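Nonstructural protein 2 (Human rotavirus C, PDB 2GU0) probably binds single-stranded RNA, hydrolyses nucleoside and RNA 5'-triphosphates, unwinds RNA helices and takes part in viroplasm formation and genome replication, working as an octamer. Local coordinates at residues A[5-10]-A[78-83]; A[67-72]-A[175-180]. One frame throughout, in Å; residues are numbered along the deposited sequence.

Interaction 1 (A[5-10]-A[78-83])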
ATOM      1  N   ALA A   5      18.438  24.123  28.734  1.00 30.85           N
ATOM      2  CA  ALA A   5      17.908  25.237  27.946  1.00 30.79           C
ATOM      3  C   ALA A   5      17.752  24.934  26.452  1.00 30.84           C
ATOM      4  O   ALA A   5      17.313  25.790  25.688  1.00 31.14           O
ATOM      5  CB  ALA A   5      18.791  26.468  28.117  1.00 30.06           C
ATOM      6  N   CYS A   6      18.135  23.741  26.026  1.00 28.98           N
ATOM      7  CA  CYS A   6      17.975  23.390  24.628  1.00 28.80           C
ATOM      8  C   CYS A   6      16.618  22.735  24.473  1.00 29.43           C
ATOM      9  O   CYS A   6      16.192  22.436  23.364  1.00 30.03           O
ATOM     10  CB  CYS A   6      19.038  22.401  24.182  1.00 28.85           C
ATOM     11  SG  CYS A   6      20.707  23.016  24.218  1.00 30.24           S
ATOM     12  N   PHE A   7      15.932  22.523  25.592  1.00 29.49           N
ATOM     13  CA  PHE A   7      14.632  21.875  25.559  1.00 29.57           C
ATOM     14  C   PHE A   7      13.469  22.618  26.200  1.00 30.19           C
ATOM     15  O   PHE A   7      12.315  22.364  25.849  1.00 30.64           O
ATOM     16  CB  PHE A   7      14.726  20.507  26.214  1.00 28.94           C
ATOM     17  CG  PHE A   7      15.825  19.661  25.679  1.00 28.80           C
ATOM     18  CD1 PHE A   7      17.077  19.683  26.267  1.00 27.78           C
ATOM     19  CD2 PHE A   7      15.608  18.837  24.588  1.00 28.76           C
ATOM     20  CE1 PHE A   7      18.100  18.893  25.780  1.00 28.56           C
ATOM     21  CE2 PHE A   7      16.631  18.038  24.089  1.00 30.81           C
ATOM     22  CZ  PHE A   7      17.881  18.065  24.688  1.00 29.77           C
ATOM     23  N   VAL A   8      13.758  23.515  27.141  1.00 29.11           N
ATOM     24  CA  VAL A   8      12.699  24.236  27.833  1.00 28.54           C
ATOM     25  C   VAL A   8      13.020  25.680  28.196  1.00 31.60           C
ATOM     26  O   VAL A   8      14.160  26.019  28.528  1.00 33.46           O
ATOM     27  CB  VAL A   8      12.339  23.525  29.139  1.00 26.59           C
ATOM     28  CG1 VAL A   8      11.895  22.119  28.863  1.00 25.68           C
ATOM     29  CG2 VAL A   8      13.545  23.506  30.055  1.00 26.10           C
ATOM     30  N   SER A   9      12.006  26.536  28.129  1.00 32.79           N
ATOM     31  CA  SER A   9      12.159  27.937  28.507  1.00 33.59           C
ATOM     32  C   SER A   9      11.297  28.075  29.753  1.00 35.82           C
ATOM     33  O   SER A   9      10.564  27.140  30.091  1.00 37.19           O
ATOM     34  CB  SER A   9      11.676  28.867  27.393  1.00 29.82           C
ATOM     35  OG  SER A   9      10.387  28.521  26.957  1.00 29.17           O
ATOM     36  N   PHE A  10      11.362  29.211  30.442  1.00 37.23           N
ATOM     37  CA  PHE A  10      10.571  29.351  31.665  1.00 38.44           C
ATOM     38  C   PHE A  10       9.932  30.716  31.874  1.00 40.55           C
ATOM     39  O   PHE A  10      10.257  31.688  31.197  1.00 40.32           O
ATOM     40  CB  PHE A  10      11.451  29.027  32.873  1.00 36.79           C
ATOM     41  CG  PHE A  10      12.663  29.902  32.972  1.00 34.66           C
ATOM     42  CD1 PHE A  10      12.557  31.207  33.434  1.00 33.51           C
ATOM     43  CD2 PHE A  10      13.896  29.448  32.522  1.00 33.01           C
ATOM     44  CE1 PHE A  10      13.668  32.050  33.436  1.00 32.17           C
ATOM     45  CE2 PHE A  10      15.008  30.284  32.521  1.00 32.32           C
ATOM     46  CZ  PHE A  10      14.892  31.587  32.978  1.00 31.73           C
ATOM     47  N   GLU A  78       8.753  14.940  21.920  1.00 33.31           N
ATOM     48  CA  GLU A  78       8.483  14.062  23.048  1.00 34.77           C
ATOM     49  C   GLU A  78       9.285  14.466  24.276  1.00 34.28           C
ATOM     50  O   GLU A  78       8.725  14.764  25.321  1.00 35.00           O
ATOM     51  CB  GLU A  78       8.832  12.626  22.671  1.00 36.65           C
ATOM     52  CG  GLU A  78       7.988  12.072  21.556  1.00 38.91           C
ATOM     53  CD  GLU A  78       6.623  11.691  22.042  1.00 41.38           C
ATOM     54  OE1 GLU A  78       6.539  10.698  22.804  1.00 42.45           O
ATOM     55  OE2 GLU A  78       5.647  12.384  21.679  1.00 40.82           O
ATOM     56  N   LEU A  79      10.604  14.465  24.135  1.00 33.13           N
ATOM     57  CA  LEU A  79      11.494  14.816  25.226  1.00 32.87           C
ATOM     58  C   LEU A  79      11.181  16.224  25.732  1.00 34.37           C
ATOM     59  O   LEU A  79      11.110  16.473  26.943  1.00 35.18           O
ATOM     60  CB  LEU A  79      12.951  14.744  24.760  1.00 28.90           C
ATOM     61  CG  LEU A  79      14.000  15.152  25.792  1.00 28.13           C
ATOM     62  CD1 LEU A  79      13.940  14.192  26.965  1.00 28.26           C
ATOM     63  CD2 LEU A  79      15.379  15.159  25.170  1.00 24.64           C
ATOM     64  N   VAL A  80      10.994  17.140  24.795  1.00 32.84           N
ATOM     65  CA  VAL A  80      10.712  18.511  25.141  1.00 31.62           C
ATOM     66  C   VAL A  80       9.486  18.606  26.057  1.00 32.80           C
ATOM     67  O   VAL A  80       9.483  19.355  27.048  1.00 31.68           O
ATOM     68  CB  VAL A  80      10.556  19.340  23.833  1.00 31.76           C
ATOM     69  CG1 VAL A  80       9.471  20.371  23.954  1.00 31.43           C
ATOM     70  CG2 VAL A  80      11.874  20.018  23.510  1.00 30.98           C
ATOM     71  N   ASN A  81       8.449  17.832  25.751  1.00 32.42           N
ATOM     72  CA  ASN A  81       7.249  17.872  26.574  1.00 30.96           C
ATOM     73  C   ASN A  81       7.396  17.121  27.885  1.00 31.72           C
ATOM     74  O   ASN A  81       6.807  17.489  28.890  1.00 32.27           O
ATOM     75  CB  ASN A  81       6.059  17.358  25.786  1.00 28.60           C
ATOM     76  CG  ASN A  81       5.489  18.412  24.874  1.00 31.75           C
ATOM     77  OD1 ASN A  81       5.742  18.418  23.675  1.00 32.14           O
ATOM     78  ND2 ASN A  81       4.733  19.338  25.446  1.00 33.14           N
ATOM     79  N   LEU A  82       8.189  16.062  27.874  1.00 32.64           N
ATOM     80  CA  LEU A  82       8.429  15.285  29.074  1.00 30.78           C
ATOM     81  C   LEU A  82       9.148  16.194  30.076  1.00 30.68           C
ATOM     82  O   LEU A  82       8.796  16.257  31.251  1.00 30.53           O
ATOM     83  CB  LEU A  82       9.300  14.078  28.735  1.00 29.14           C
ATOM     84  CG  LEU A  82       9.703  13.224  29.929  1.00 30.26           C
ATOM     85  CD1 LEU A  82       8.481  12.520  30.486  1.00 29.21           C
ATOM     86  CD2 LEU A  82      10.751  12.222  29.493  1.00 30.44           C
ATOM     87  N   LEU A  83      10.149  16.915  29.595  1.00 29.22           N
ATOM     88  CA  LEU A  83      10.898  17.803  30.456  1.00 29.96           C
ATOM     89  C   LEU A  83      10.028  18.919  31.039  1.00 31.23           C
ATOM     90  O   LEU A  83      10.082  19.184  32.237  1.00 33.09           O
ATOM     91  CB  LEU A  83      12.097  18.372  29.695  1.00 28.71           C
ATOM     92  CG  LEU A  83      13.114  17.298  29.276  1.00 29.18           C
ATOM     93  CD1 LEU A  83      14.198  17.906  28.407  1.00 28.41           C
ATOM     94  CD2 LEU A  83      13.723  16.651  30.515  1.00 25.92           C
TER
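Phe7 carries most of this contact, its side chain meeting Leu79, Val80 and Leu83 on one side of helix 74-90. The backbones are nearest at Phe7 and Val80, whose CA atoms are 5.2 Å apart, and the two segments together bury 240 Å².

The apolar contacts divide along the phenylalanine. At its root, Phe7 CB meets Leu83 CD1 at 3.4 Å, and the same methyl also reaches CG and CD1 of the ring. At its far end, Leu79 CD2 lies by the CD2-CE2-CZ side of the ring, 3.3 Å from Phe7 CE2. Both leucine methyls approach obliquely, whereas Val80 CG2 sits at the ring edge, near its plane. Phe7 CG stands beside the backbone N, anti to its own carbonyl carbon (chi1 -52°). Separately, Val80 CG2 approaches Phe7 O at 3.3 Å. Next along the chain, Val8 CG1 packs against Leu83 CB at 3.8 Å, the two side chains crossing at about a right angle. Leu79 also touches Leu111 of helix 108-119.

Polar contacts join the segments to their surroundings and not to each other, since no hydrogen bond links the two. Cys6 O accepts from Tyr76 OH, about one turn before Leu79 and Val80 on the same helix, and Val8 O is bonded to Tyr43 OH.

All five touching residues are buried. They form a hydrophobic core in the N-terminal region of NSP2, where the loop residue Phe7 and the first strand residue Val8 pack on helix 74-90, and Pro21 of the partner strand 18-21 also touches Val80.

Interaction 2 (A[67-72]-A[175-180]); sequences YGLDYE and KLLPLM
The backbones of Asp70 and Leu176 come within 4.9 Å at their CA atoms and are joined by a single main-chain hydrogen bond, Asp70 N to Leu176 O, at 3.2 Å. Its N-H...O angle is 147°. Neither segment is a regular helix or strand; Asp70 is the centre of an inverse gamma turn. This is a loop-to-loop junction between the N-terminal region of NSP2 and its HIT-like C-terminal region, where 175-180 lies in the connection between strands 164-170 and 182-188.

Leu177 fills the middle of the contact. Its CD2 methyl rests on the backbone of Gly68, 3.2 Å from Gly68 O, while its CG meets Leu69 CD2 at 3.8 Å, the two leucines crossing obliquely. Leu69, Leu176 and Leu177 all touch Val108 on helix 108-119, so the apolar side of the junction borders a residue predicted to bind ATP. On the same helix, Glu112 accepts hydrogen bonds from the backbone N atoms of Lys175 and Leu176, holding the start of segment 175-180.

Asp70 CB packs by Lys175 O at 3.2 Å. The carboxylate and ammonium of these two residues do not pair: Asp70 OD2 and Lys175 NZ stay 5.4 Å apart. At the exposed margin, chi1 of Tyr67 (178°) sends CG away from the backbone N, and the end of the side chain comes nearer to 175-180. The Tyr67 and Pro178 side chains cross obliquely, with Tyr67 CE1 4.1 Å from Pro178 CD.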
ATOM      1  N   TYR A  67      27.137  17.145  13.937  1.00 61.42           N
ATOM      2  CA  TYR A  67      26.421  16.136  14.701  1.00 57.26           C
ATOM      3  C   TYR A  67      25.837  16.739  15.950  1.00 55.52           C
ATOM      4  O   TYR A  67      26.570  17.236  16.802  1.00 56.27           O
ATOM      5  CB  TYR A  67      27.344  15.002  15.118  1.00 56.76           C
ATOM      6  CG  TYR A  67      26.659  13.950  15.966  1.00 55.44           C
ATOM      7  CD1 TYR A  67      25.649  13.144  15.432  1.00 54.99           C
ATOM      8  CD2 TYR A  67      27.036  13.742  17.294  1.00 54.17           C
ATOM      9  CE1 TYR A  67      25.037  12.150  16.199  1.00 54.15           C
ATOM     10  CE2 TYR A  67      26.432  12.756  18.066  1.00 53.68           C
ATOM     11  CZ  TYR A  67      25.436  11.962  17.512  1.00 54.34           C
ATOM     12  OH  TYR A  67      24.851  10.971  18.265  1.00 54.11           O
ATOM     13  N   GLY A  68      24.515  16.683  16.062  1.00 52.58           N
ATOM     14  CA  GLY A  68      23.858  17.216  17.233  1.00 48.07           C
ATOM     15  C   GLY A  68      22.475  16.632  17.421  1.00 45.85           C
ATOM     16  O   GLY A  68      22.101  15.647  16.781  1.00 45.65           O
ATOM     17  N   LEU A  69      21.720  17.243  18.324  1.00 42.79           N
ATOM     18  CA  LEU A  69      20.364  16.824  18.606  1.00 39.34           C
ATOM     19  C   LEU A  69      19.559  16.909  17.329  1.00 37.23           C
ATOM     20  O   LEU A  69      19.519  17.953  16.689  1.00 36.98           O
ATOM     21  CB  LEU A  69      19.740  17.759  19.637  1.00 38.46           C
ATOM     22  CG  LEU A  69      20.360  17.687  21.018  1.00 38.25           C
ATOM     23  CD1 LEU A  69      19.944  18.874  21.855  1.00 39.11           C
ATOM     24  CD2 LEU A  69      19.931  16.391  21.655  1.00 39.00           C
ATOM     25  N   ASP A  70      18.912  15.823  16.947  1.00 35.19           N
ATOM     26  CA  ASP A  70      18.104  15.870  15.745  1.00 35.49           C
ATOM     27  C   ASP A  70      16.746  16.417  16.191  1.00 35.33           C
ATOM     28  O   ASP A  70      15.756  15.696  16.305  1.00 36.50           O
ATOM     29  CB  ASP A  70      18.005  14.469  15.126  1.00 34.63           C
ATOM     30  CG  ASP A  70      17.186  14.454  13.859  1.00 34.53           C
ATOM     31  OD1 ASP A  70      17.140  15.507  13.179  1.00 33.90           O
ATOM     32  OD2 ASP A  70      16.597  13.392  13.551  1.00 31.57           O
ATOM     33  N   TYR A  71      16.733  17.716  16.457  1.00 35.00           N
ATOM     34  CA  TYR A  71      15.553  18.413  16.938  1.00 34.21           C
ATOM     35  C   TYR A  71      14.404  18.402  15.947  1.00 34.89           C
ATOM     36  O   TYR A  71      13.274  18.773  16.294  1.00 34.02           O
ATOM     37  CB  TYR A  71      15.939  19.846  17.293  1.00 33.90           C
ATOM     38  CG  TYR A  71      16.360  20.678  16.103  1.00 31.63           C
ATOM     39  CD1 TYR A  71      15.414  21.342  15.334  1.00 32.08           C
ATOM     40  CD2 TYR A  71      17.691  20.756  15.717  1.00 29.65           C
ATOM     41  CE1 TYR A  71      15.777  22.054  14.214  1.00 32.57           C
ATOM     42  CE2 TYR A  71      18.066  21.464  14.595  1.00 30.01           C
ATOM     43  CZ  TYR A  71      17.099  22.109  13.844  1.00 32.33           C
ATOM     44  OH  TYR A  71      17.434  22.782  12.693  1.00 33.08           O
ATOM     45  N   GLU A  72      14.690  17.975  14.718  1.00 35.71           N
ATOM     46  CA  GLU A  72      13.665  17.904  13.678  1.00 36.03           C
ATOM     47  C   GLU A  72      12.861  16.640  13.910  1.00 34.94           C
ATOM     48  O   GLU A  72      11.776  16.459  13.353  1.00 33.62           O
ATOM     49  CB  GLU A  72      14.304  17.861  12.293  1.00 39.18           C
ATOM     50  CG  GLU A  72      15.140  19.077  11.959  1.00 44.33           C
ATOM     51  CD  GLU A  72      14.647  19.802  10.716  1.00 47.80           C
ATOM     52  OE1 GLU A  72      13.439  19.682  10.398  1.00 47.61           O
ATOM     53  OE2 GLU A  72      15.465  20.503  10.070  1.00 48.40           O
ATOM     54  N   LYS A 175      16.773   8.376  17.857  1.00 43.58           N
ATOM     55  CA  LYS A 175      16.560   9.406  16.849  1.00 42.56           C
ATOM     56  C   LYS A 175      17.268  10.728  17.216  1.00 42.29           C
ATOM     57  O   LYS A 175      17.604  11.521  16.339  1.00 42.62           O
ATOM     58  CB  LYS A 175      15.060   9.640  16.616  1.00 41.26           C
ATOM     59  CG  LYS A 175      14.444   8.714  15.564  1.00 41.88           C
ATOM     60  CD  LYS A 175      13.075   9.228  15.037  1.00 44.27           C
ATOM     61  CE  LYS A 175      13.171  10.369  13.984  1.00 40.05           C
ATOM     62  NZ  LYS A 175      11.824  10.905  13.576  1.00 35.05           N
ATOM     63  N   LEU A 176      17.519  10.952  18.504  1.00 41.05           N
ATOM     64  CA  LEU A 176      18.177  12.179  18.945  1.00 39.35           C
ATOM     65  C   LEU A 176      19.684  12.207  18.709  1.00 39.64           C
ATOM     66  O   LEU A 176      20.166  12.986  17.894  1.00 41.28           O
ATOM     67  CB  LEU A 176      17.869  12.452  20.424  1.00 35.81           C
ATOM     68  CG  LEU A 176      16.435  12.896  20.736  1.00 32.28           C
ATOM     69  CD1 LEU A 176      16.298  13.226  22.214  1.00 30.64           C
ATOM     70  CD2 LEU A 176      16.091  14.119  19.901  1.00 31.24           C
ATOM     71  N   LEU A 177      20.428  11.362  19.413  1.00 38.89           N
ATOM     72  CA  LEU A 177      21.874  11.315  19.254  1.00 37.69           C
ATOM     73  C   LEU A 177      22.341   9.881  19.105  1.00 40.02           C
ATOM     74  O   LEU A 177      22.856   9.289  20.053  1.00 38.93           O
ATOM     75  CB  LEU A 177      22.554  11.942  20.459  1.00 37.09           C
ATOM     76  CG  LEU A 177      22.131  13.375  20.789  1.00 39.77           C
ATOM     77  CD1 LEU A 177      22.734  13.786  22.129  1.00 40.04           C
ATOM     78  CD2 LEU A 177      22.583  14.322  19.685  1.00 40.51           C
ATOM     79  N   PRO A 178      22.177   9.305  17.902  1.00 43.05           N
ATOM     80  CA  PRO A 178      22.563   7.929  17.567  1.00 44.52           C
ATOM     81  C   PRO A 178      23.981   7.604  18.009  1.00 46.69           C
ATOM     82  O   PRO A 178      24.867   8.451  17.928  1.00 47.53           O
ATOM     83  CB  PRO A 178      22.414   7.894  16.055  1.00 43.59           C
ATOM     84  CG  PRO A 178      21.282   8.825  15.820  1.00 43.71           C
ATOM     85  CD  PRO A 178      21.636   9.987  16.713  1.00 43.43           C
ATOM     86  N   LEU A 179      24.195   6.379  18.477  1.00 49.10           N
ATOM     87  CA  LEU A 179      25.519   5.959  18.941  1.00 51.19           C
ATOM     88  C   LEU A 179      25.671   4.436  18.858  1.00 52.76           C
ATOM     89  O   LEU A 179      24.699   3.689  19.005  1.00 52.17           O
ATOM     90  CB  LEU A 179      25.740   6.427  20.379  1.00 50.23           C
ATOM     91  CG  LEU A 179      27.180   6.374  20.866  1.00 49.25           C
ATOM     92  CD1 LEU A 179      27.982   7.355  20.045  1.00 50.32           C
ATOM     93  CD2 LEU A 179      27.259   6.726  22.342  1.00 49.05           C
ATOM     94  N   MET A 180      26.900   3.979  18.647  1.00 54.21           N
ATOM     95  CA  MET A 180      27.160   2.549  18.504  1.00 54.77           C
ATOM     96  C   MET A 180      27.628   1.810  19.750  1.00 53.86           C
ATOM     97  O   MET A 180      27.476   0.594  19.831  1.00 53.90           O
ATOM     98  CB  MET A 180      28.164   2.330  17.376  1.00 56.41           C
ATOM     99  CG  MET A 180      27.814   3.114  16.134  1.00 57.05           C
ATOM    100  SD  MET A 180      26.066   2.954  15.773  1.00 59.28           S
ATOM    101  CE  MET A 180      25.980   1.202  15.212  1.00 56.31           C
TER

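How the interactions relate
Interaction 1 lies wholly in the core, all its touching residues buried, whereas interaction 2 runs from buried leucines out to an exposed tyrosine, proline and lysine. The first stays within the N-terminal region, has no hydrogen bond between its segments and rests on apolar side chains; the second joins that region to the C-terminal one, covers more surface (402 against 240 Å²) and adds a backbone hydrogen bond. Both use helix 74-90, interaction 1 directly and interaction 2 through Leu176, which touches Tyr76 and Leu79. Their centres are about 16 Å apart, yet the apolar sides are continuous: Phe7 CZ meets Leu69 CD1 at 3.6 Å. Phe7 also comes near Val108.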